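Local coordinates for protein phosphatase (Thermotoga maritima, PDB 1NF2) that probably acts as a magnesium-dependent phosphatase of the haloacid dehalogenase (HAD) family, pairing a catalytic core with a distinct domain thought to bind the substrate, at residues A[47-52]-A[60-65]; A[90-95]-A[146-151]; A[12-15]-A[19-22]. All coordinates share one frame; numbering follows the deposited sequence.

Interaction 1 of 3, residues A[47-52]-A[60-65]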
loop_
_atom_site.group_PDB
_atom_site.type_symbol
_atom_site.label_atom_id
_atom_site.label_comp_id
_atom_site.label_asym_id
_atom_site.label_seq_id
_atom_site.Cartn_x
_atom_site.Cartn_y
_atom_site.Cartn_z
ATOM N N SER A 47 -9.798 -1.324 -1.997
ATOM C CA SER A 47 -9.392 -0.846 -3.311
ATOM C C SER A 47 -8.526 -1.890 -4.005
ATOM O O SER A 47 -8.648 -2.116 -5.214
ATOM C CB SER A 47 -8.601 0.460 -3.188
ATOM O OG SER A 47 -9.365 1.463 -2.539
ATOM N N THR A 48 -7.658 -2.529 -3.230
ATOM C CA THR A 48 -6.757 -3.533 -3.766
ATOM C C THR A 48 -7.504 -4.807 -4.153
ATOM O O THR A 48 -7.288 -5.352 -5.232
ATOM C CB THR A 48 -5.635 -3.854 -2.745
ATOM O OG1 THR A 48 -5.001 -2.628 -2.340
ATOM C CG2 THR A 48 -4.585 -4.786 -3.361
ATOM N N LEU A 49 -8.394 -5.277 -3.286
ATOM C CA LEU A 49 -9.151 -6.485 -3.587
ATOM C C LEU A 49 -10.074 -6.256 -4.785
ATOM O O LEU A 49 -10.391 -7.192 -5.519
ATOM C CB LEU A 49 -9.984 -6.922 -2.375
ATOM C CG LEU A 49 -9.224 -7.236 -1.079
ATOM C CD1 LEU A 49 -10.206 -7.673 -0.013
ATOM C CD2 LEU A 49 -8.189 -8.316 -1.321
ATOM N N ASN A 50 -10.500 -5.011 -4.977
ATOM C CA ASN A 50 -11.390 -4.675 -6.083
ATOM C C ASN A 50 -10.693 -4.758 -7.432
ATOM O O ASN A 50 -11.319 -5.088 -8.435
ATOM C CB ASN A 50 -11.994 -3.278 -5.886
ATOM C CG ASN A 50 -13.189 -3.288 -4.944
ATOM O OD1 ASN A 50 -13.650 -4.350 -4.518
ATOM N ND2 ASN A 50 -13.703 -2.105 -4.624
ATOM N N VAL A 51 -9.401 -4.449 -7.460
ATOM C CA VAL A 51 -8.637 -4.528 -8.697
ATOM C C VAL A 51 -8.469 -6.012 -9.022
ATOM O O VAL A 51 -8.602 -6.429 -10.177
ATOM C CB VAL A 51 -7.247 -3.872 -8.544
ATOM C CG1 VAL A 51 -6.352 -4.234 -9.731
ATOM C CG2 VAL A 51 -7.400 -2.368 -8.465
ATOM N N GLU A 52 -8.199 -6.798 -7.984
ATOM C CA GLU A 52 -8.013 -8.236 -8.124
ATOM C C GLU A 52 -9.259 -8.900 -8.696
ATOM O O GLU A 52 -9.174 -9.679 -9.643
ATOM C CB GLU A 52 -7.681 -8.868 -6.766
ATOM C CG GLU A 52 -6.393 -8.355 -6.137
ATOM C CD GLU A 52 -6.099 -9.005 -4.794
ATOM O OE1 GLU A 52 -5.109 -8.602 -4.142
ATOM O OE2 GLU A 52 -6.854 -9.917 -4.392
ATOM N N PHE A 60 -6.393 -12.674 -3.911
ATOM C CA PHE A 60 -5.112 -13.339 -3.699
ATOM C C PHE A 60 -4.513 -12.862 -2.385
ATOM O O PHE A 60 -5.034 -11.934 -1.756
ATOM C CB PHE A 60 -4.132 -12.950 -4.814
ATOM C CG PHE A 60 -4.600 -13.293 -6.198
ATOM C CD1 PHE A 60 -4.147 -14.444 -6.834
ATOM C CD2 PHE A 60 -5.484 -12.462 -6.871
ATOM C CE1 PHE A 60 -4.568 -14.762 -8.124
ATOM C CE2 PHE A 60 -5.912 -12.769 -8.161
ATOM C CZ PHE A 60 -5.452 -13.920 -8.787
ATOM N N PRO A 61 -3.426 -13.517 -1.932
ATOM C CA PRO A 61 -2.806 -13.068 -0.686
ATOM C C PRO A 61 -2.504 -11.596 -0.991
ATOM O O PRO A 61 -1.988 -11.277 -2.063
ATOM C CB PRO A 61 -1.550 -13.932 -0.608
ATOM C CG PRO A 61 -2.038 -15.246 -1.177
ATOM C CD PRO A 61 -2.854 -14.800 -2.381
ATOM N N THR A 62 -2.836 -10.701 -0.072
ATOM C CA THR A 62 -2.640 -9.288 -0.333
ATOM C C THR A 62 -1.993 -8.456 0.778
ATOM O O THR A 62 -2.259 -8.659 1.966
ATOM C CB THR A 62 -4.006 -8.653 -0.711
ATOM O OG1 THR A 62 -4.492 -9.261 -1.917
ATOM C CG2 THR A 62 -3.885 -7.147 -0.912
ATOM N N ILE A 63 -1.131 -7.528 0.368
ATOM C CA ILE A 63 -0.475 -6.608 1.287
ATOM C C ILE A 63 -1.052 -5.242 0.916
ATOM O O ILE A 63 -0.911 -4.785 -0.221
ATOM C CB ILE A 63 1.068 -6.601 1.109
ATOM C CG1 ILE A 63 1.643 -7.974 1.485
ATOM C CG2 ILE A 63 1.699 -5.524 2.002
ATOM C CD1 ILE A 63 3.142 -8.078 1.326
ATOM N N ALA A 64 -1.728 -4.615 1.876
ATOM C CA ALA A 64 -2.372 -3.320 1.683
ATOM C C ALA A 64 -1.865 -2.271 2.686
ATOM O O ALA A 64 -1.116 -2.599 3.607
ATOM C CB ALA A 64 -3.886 -3.489 1.816
ATOM N N TYR A 65 -2.272 -1.014 2.501
ATOM C CA TYR A 65 -1.849 0.071 3.393
ATOM C C TYR A 65 -0.338 0.062 3.602
ATOM O O TYR A 65 0.148 0.321 4.705
ATOM C CB TYR A 65 -2.543 -0.047 4.754
ATOM C CG TYR A 65 -4.015 0.305 4.733
ATOM C CD1 TYR A 65 -4.438 1.633 4.678
ATOM C CD2 TYR A 65 -4.986 -0.691 4.774
ATOM C CE1 TYR A 65 -5.802 1.959 4.670
ATOM C CE2 TYR A 65 -6.342 -0.380 4.763
ATOM C CZ TYR A 65 -6.744 0.944 4.714
ATOM O OH TYR A 65 -8.088 1.244 4.725
#
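Glu52 reaches from its helix to Phe60 and Thr62, and its carboxylate carries the polar half of the contact. Phe60 N donates to Glu52 OE2 at 2.8 Å with an N-H...O angle of 153°, coming in from above the carboxylate plane, 42° out of it. The same OE2 lies at the edge of the Phe60 ring, near CD2. Glu52 OE1 faces Thr62 OG1 at a modelled 2.4 Å, too short to be taken literally. That hydroxyl, Thr62 OG1, also lies 2.7 Å from Phe60 O. Helix 45-55 here packs on strand 62-64, running roughly antiparallel to it, as the second half of a beta-alpha-beta unit that starts with strand 36-40 in the Rossmann-like HAD core. Methyl groups supply the rest, some against hydroxyls. With OG1 beside its own backbone N (chi1 -53°), Thr48 turns the hydroxyl back to Met44 O and presents CG2 to Thr62 CG2, in tight contact at 3.5 Å. The two threonine side chains slide past each other in opposite directions. Leu49 crosses Thr62 at a slant and brings CD2 to 3.9 Å from Thr62 OG1, and Ala64 CB lies near Thr48 OG1, at 4.4 Å.

Interaction 2 of 3, residues A[90-95]-A[146-151]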
loop_
_atom_site.group_PDB
_atom_site.type_symbol
_atom_site.label_atom_id
_atom_site.label_comp_id
_atom_site.label_asym_id
_atom_site.label_seq_id
_atom_site.Cartn_x
_atom_site.Cartn_y
_atom_site.Cartn_z
ATOM N N ASP A 90 -4.478 10.724 21.873
ATOM C CA ASP A 90 -3.573 11.830 22.165
ATOM C C ASP A 90 -3.359 12.730 20.956
ATOM O O ASP A 90 -3.317 13.958 21.082
ATOM C CB ASP A 90 -2.206 11.316 22.614
ATOM C CG ASP A 90 -2.202 10.847 24.047
ATOM O OD1 ASP A 90 -1.103 10.559 24.566
ATOM O OD2 ASP A 90 -3.293 10.764 24.651
ATOM N N ILE A 91 -3.209 12.117 19.784
ATOM C CA ILE A 91 -2.984 12.869 18.557
ATOM C C ILE A 91 -4.202 13.695 18.179
ATOM O O ILE A 91 -4.067 14.855 17.796
ATOM C CB ILE A 91 -2.615 11.924 17.383
ATOM C CG1 ILE A 91 -1.246 11.283 17.652
ATOM C CG2 ILE A 91 -2.604 12.696 16.068
ATOM C CD1 ILE A 91 -0.817 10.264 16.600
ATOM N N ILE A 92 -5.386 13.103 18.289
ATOM C CA ILE A 92 -6.626 13.801 17.953
ATOM C C ILE A 92 -6.917 14.957 18.910
ATOM O O ILE A 92 -7.296 16.046 18.474
ATOM C CB ILE A 92 -7.842 12.825 17.935
ATOM C CG1 ILE A 92 -8.014 12.233 16.532
ATOM C CG2 ILE A 92 -9.121 13.551 18.325
ATOM C CD1 ILE A 92 -6.821 11.471 16.028
ATOM N N GLU A 93 -6.746 14.725 20.209
ATOM C CA GLU A 93 -6.989 15.778 21.191
ATOM C C GLU A 93 -5.975 16.908 21.022
ATOM O O GLU A 93 -6.265 18.067 21.308
ATOM C CB GLU A 93 -6.936 15.206 22.607
ATOM C CG GLU A 93 -8.164 14.369 22.943
ATOM C CD GLU A 93 -8.130 13.780 24.342
ATOM O OE1 GLU A 93 -9.133 13.141 24.734
ATOM O OE2 GLU A 93 -7.106 13.949 25.044
ATOM N N TYR A 94 -4.796 16.569 20.522
ATOM C CA TYR A 94 -3.746 17.552 20.296
ATOM C C TYR A 94 -4.032 18.368 19.030
ATOM O O TYR A 94 -3.854 19.589 18.995
ATOM C CB TYR A 94 -2.413 16.828 20.128
ATOM C CG TYR A 94 -1.200 17.728 20.033
ATOM C CD1 TYR A 94 -0.443 18.035 21.166
ATOM C CD2 TYR A 94 -0.782 18.236 18.806
ATOM C CE1 TYR A 94 0.707 18.822 21.076
ATOM C CE2 TYR A 94 0.360 19.023 18.704
ATOM C CZ TYR A 94 1.102 19.311 19.842
ATOM O OH TYR A 94 2.233 20.083 19.735
ATOM N N ILE A 95 -4.499 17.674 17.998
ATOM C CA ILE A 95 -4.764 18.276 16.703
ATOM C C ILE A 95 -6.052 19.091 16.550
ATOM O O ILE A 95 -6.099 20.033 15.756
ATOM C CB ILE A 95 -4.737 17.180 15.626
ATOM C CG1 ILE A 95 -4.389 17.779 14.273
ATOM C CG2 ILE A 95 -6.089 16.491 15.546
ATOM C CD1 ILE A 95 -4.347 16.747 13.179
ATOM N N THR A 146 -6.134 2.926 11.156
ATOM C CA THR A 146 -4.980 2.438 10.408
ATOM C C THR A 146 -4.088 3.642 10.171
ATOM O O THR A 146 -2.865 3.540 10.224
ATOM C CB THR A 146 -5.392 1.828 9.050
ATOM O OG1 THR A 146 -6.322 0.763 9.266
ATOM C CG2 THR A 146 -4.174 1.288 8.316
ATOM N N LYS A 147 -4.704 4.786 9.893
ATOM C CA LYS A 147 -3.939 6.004 9.702
ATOM C C LYS A 147 -4.786 7.269 9.666
ATOM O O LYS A 147 -5.998 7.226 9.472
ATOM C CB LYS A 147 -3.065 5.922 8.447
ATOM C CG LYS A 147 -3.792 5.942 7.128
ATOM C CD LYS A 147 -2.772 5.991 5.998
ATOM C CE LYS A 147 -3.413 5.835 4.630
ATOM N NZ LYS A 147 -2.369 5.701 3.573
ATOM N N LEU A 148 -4.115 8.394 9.875
ATOM C CA LEU A 148 -4.758 9.695 9.884
ATOM C C LEU A 148 -4.136 10.482 8.762
ATOM O O LEU A 148 -2.979 10.265 8.406
ATOM C CB LEU A 148 -4.503 10.403 11.224
ATOM C CG LEU A 148 -5.082 9.647 12.423
ATOM C CD1 LEU A 148 -4.601 10.270 13.731
ATOM C CD2 LEU A 148 -6.594 9.660 12.340
ATOM N N LEU A 149 -4.908 11.394 8.199
ATOM C CA LEU A 149 -4.410 12.206 7.112
ATOM C C LEU A 149 -4.937 13.620 7.259
ATOM O O LEU A 149 -6.124 13.825 7.496
ATOM C CB LEU A 149 -4.851 11.606 5.773
ATOM C CG LEU A 149 -4.301 12.250 4.498
ATOM C CD1 LEU A 149 -4.456 11.285 3.337
ATOM C CD2 LEU A 149 -5.024 13.554 4.216
ATOM N N LEU A 150 -4.042 14.593 7.135
ATOM C CA LEU A 150 -4.425 15.992 7.222
ATOM C C LEU A 150 -4.289 16.604 5.841
ATOM O O LEU A 150 -3.346 16.300 5.110
ATOM C CB LEU A 150 -3.525 16.751 8.200
ATOM C CG LEU A 150 -3.839 16.631 9.695
ATOM C CD1 LEU A 150 -3.683 15.191 10.151
ATOM C CD2 LEU A 150 -2.909 17.553 10.468
ATOM N N ILE A 151 -5.230 17.470 5.492
ATOM C CA ILE A 151 -5.211 18.126 4.195
ATOM C C ILE A 151 -5.250 19.647 4.367
ATOM O O ILE A 151 -6.184 20.195 4.956
ATOM C CB ILE A 151 -6.404 17.635 3.328
ATOM C CG1 ILE A 151 -6.635 18.574 2.144
ATOM C CG2 ILE A 151 -7.650 17.505 4.188
ATOM C CD1 ILE A 151 -5.533 18.574 1.133
#
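Leu148 pushes a branched tip from strand 147-151 into the side of helix 90-95, where Ile91 and Ile92 form the hollow that receives it. CD1 of Leu148 is the bump. It meets Ile91 CG2 at 3.9 Å, the two side chains passing at a slant, and, next to it, Ile92 CD1 at 3.4 Å, a close fit. Ile92 crosses Leu148 at about a right angle, so that its terminal methyl lies against both branches of the leucine, with CD2 the more distant at 4.1 Å. Ile92 starts off to the flank of the helix and comes in through its chi2 of 59°, which bends CD1 round to the strand.

One helical turn beyond Ile91, Ile95 stands with CG1 anti to its backbone N (chi1 -155°) and points CD1 at Leu150, which meets it tip to tip. The modelled spacing there is too tight to be trusted, and the detailed fit of the two ends is doubtful. Around these five residues Trp102 touches Ile92, Ala104 lies against Leu148, and Ile184 touches both Ile91 and Leu150.

The segment axes run nearly parallel, 17° apart and 11.4 Å from each other. A helix laid along a sheet strand with a purely aliphatic seam is the packing of an alpha/beta layer, here in the six-stranded domain whose helices 85-95 and 154-168 also touch, consistent with the substrate-binding cap of Cof-type HAD phosphatases.

Interaction 3 of 3, residues A[12-15]-A[19-22]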
loop_
_atom_site.group_PDB
_atom_site.type_symbol
_atom_site.label_atom_id
_atom_site.label_comp_id
_atom_site.label_asym_id
_atom_site.label_seq_id
_atom_site.Cartn_x
_atom_site.Cartn_y
_atom_site.Cartn_z
ATOM N N THR A 12 3.628 -0.131 -11.440
ATOM C CA THR A 12 4.155 -1.473 -11.690
ATOM C C THR A 12 3.225 -2.333 -12.557
ATOM O O THR A 12 3.397 -2.397 -13.774
ATOM C CB THR A 12 4.417 -2.159 -10.332
ATOM O OG1 THR A 12 5.281 -1.316 -9.556
ATOM C CG2 THR A 12 5.067 -3.532 -10.514
ATOM N N LEU A 13 2.252 -2.994 -11.938
ATOM C CA LEU A 13 1.307 -3.813 -12.694
ATOM C C LEU A 13 0.250 -2.910 -13.347
ATOM O O LEU A 13 -0.289 -3.242 -14.401
ATOM C CB LEU A 13 0.602 -4.828 -11.785
ATOM C CG LEU A 13 0.357 -6.256 -12.297
ATOM C CD1 LEU A 13 -0.843 -6.837 -11.561
ATOM C CD2 LEU A 13 0.101 -6.270 -13.798
ATOM N N LEU A 14 -0.055 -1.779 -12.710
ATOM C CA LEU A 14 -1.029 -0.833 -13.254
ATOM C C LEU A 14 -0.308 0.204 -14.095
ATOM O O LEU A 14 0.764 0.676 -13.716
ATOM C CB LEU A 14 -1.780 -0.108 -12.134
ATOM C CG LEU A 14 -2.598 -0.937 -11.144
ATOM C CD1 LEU A 14 -3.188 -0.011 -10.085
ATOM C CD2 LEU A 14 -3.690 -1.694 -11.876
ATOM N N ASN A 15 -0.878 0.564 -15.241
ATOM C CA ASN A 15 -0.236 1.578 -16.062
ATOM C C ASN A 15 -0.621 2.940 -15.489
ATOM O O ASN A 15 -1.328 3.012 -14.479
ATOM C CB ASN A 15 -0.642 1.444 -17.548
ATOM C CG ASN A 15 -2.138 1.663 -17.802
ATOM O OD1 ASN A 15 -2.654 1.251 -18.844
ATOM N ND2 ASN A 15 -2.827 2.316 -16.874
ATOM N N GLU A 19 -4.793 0.958 -15.084
ATOM C CA GLU A 19 -5.368 -0.257 -15.645
ATOM C C GLU A 19 -4.267 -1.289 -15.879
ATOM O O GLU A 19 -3.083 -0.951 -15.945
ATOM C CB GLU A 19 -6.104 0.065 -16.948
ATOM C CG GLU A 19 -5.243 0.749 -17.991
ATOM C CD GLU A 19 -6.055 1.514 -19.028
ATOM O OE1 GLU A 19 -5.456 2.031 -19.999
ATOM O OE2 GLU A 19 -7.291 1.607 -18.867
ATOM N N ILE A 20 -4.663 -2.552 -15.972
ATOM C CA ILE A 20 -3.725 -3.644 -16.203
ATOM C C ILE A 20 -3.883 -4.115 -17.648
ATOM O O ILE A 20 -4.984 -4.460 -18.062
ATOM C CB ILE A 20 -4.025 -4.835 -15.264
ATOM C CG1 ILE A 20 -3.853 -4.398 -13.807
ATOM C CG2 ILE A 20 -3.119 -6.011 -15.598
ATOM C CD1 ILE A 20 -4.131 -5.483 -12.805
ATOM N N SER A 21 -2.793 -4.125 -18.409
ATOM C CA SER A 21 -2.851 -4.566 -19.803
ATOM C C SER A 21 -3.315 -6.019 -19.882
ATOM O O SER A 21 -3.130 -6.789 -18.937
ATOM C CB SER A 21 -1.473 -4.445 -20.466
ATOM O OG SER A 21 -0.574 -5.428 -19.973
ATOM N N GLU A 22 -3.921 -6.390 -21.008
ATOM C CA GLU A 22 -4.386 -7.761 -21.204
ATOM C C GLU A 22 -3.203 -8.720 -21.167
ATOM O O GLU A 22 -3.306 -9.833 -20.646
ATOM C CB GLU A 22 -5.107 -7.901 -22.554
ATOM C CG GLU A 22 -6.558 -7.485 -22.542
ATOM C CD GLU A 22 -7.415 -8.395 -21.686
ATOM O OE1 GLU A 22 -7.277 -9.630 -21.811
ATOM O OE2 GLU A 22 -8.236 -7.879 -20.898
HETATM O O HOH W 1 -0.258 -3.536 -17.260
#
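Ile20 lies against Leu13 and Leu14 along its whole side chain. At the root, CB is 4.2 Å from Leu13 O. One branch, CG2, meets Leu13 CD2 at 3.7 Å. The other, CG1, presses on Leu14 CD2 at a tight 3.3 Å. An extended chi2 of 180° then carries the terminal CD1 onward to meet Leu13 CD1 at 3.8 Å and also Leu14 CD2. Both leucines cross the isoleucine at a slant, and Val51 of helix 45-55 packs on it as well. Leu13 ends the short helix 9-13. Asp8 at the end of strand 4-8 and Asp10 in the helix bind the magnesium ion together with Asp214; this succession is consistent with the squiggle and flap of HAD enzymes, and the side chain of Leu14 is about 4 Å from that of Asp10.

The backbones are tied too. Asn15 N donates to Glu19 O at 2.8 Å, nearly straight at 167° and in the carbonyl plane, and Leu14 CA leans a C-H toward the same oxygen. A water spans the next gap, donating to Leu13 O at 2.9 Å and accepting from Ser21 N at 2.8 Å. Beyond it, Ser21 is the N-cap of helix 22-31, its OG accepting from Asp24 N.

From the N terminus, interaction 3 comes first, just after strand 4-8 and the short helix, which carry metal ligands; it bridges the three residues between its segments, within the loop that joins helix 9-13 to helix 22-31. Interaction 1 follows and closes the seven residues between its segments, which include the end of helix 45-55. These two belong to the catalytic core and meet where Val51 packs on Ile20 and Leu14. Interaction 2 comes last, spanning 50 residues, and lies wholly in the six-stranded domain. The three are in series, so none nests in or crosses another. Interactions 2 and 3 sit about 34 Å apart, centre to centre, without touching, whereas Tyr65 packs on Thr146 between interactions 1 and 2, a point where the core and the second domain touch.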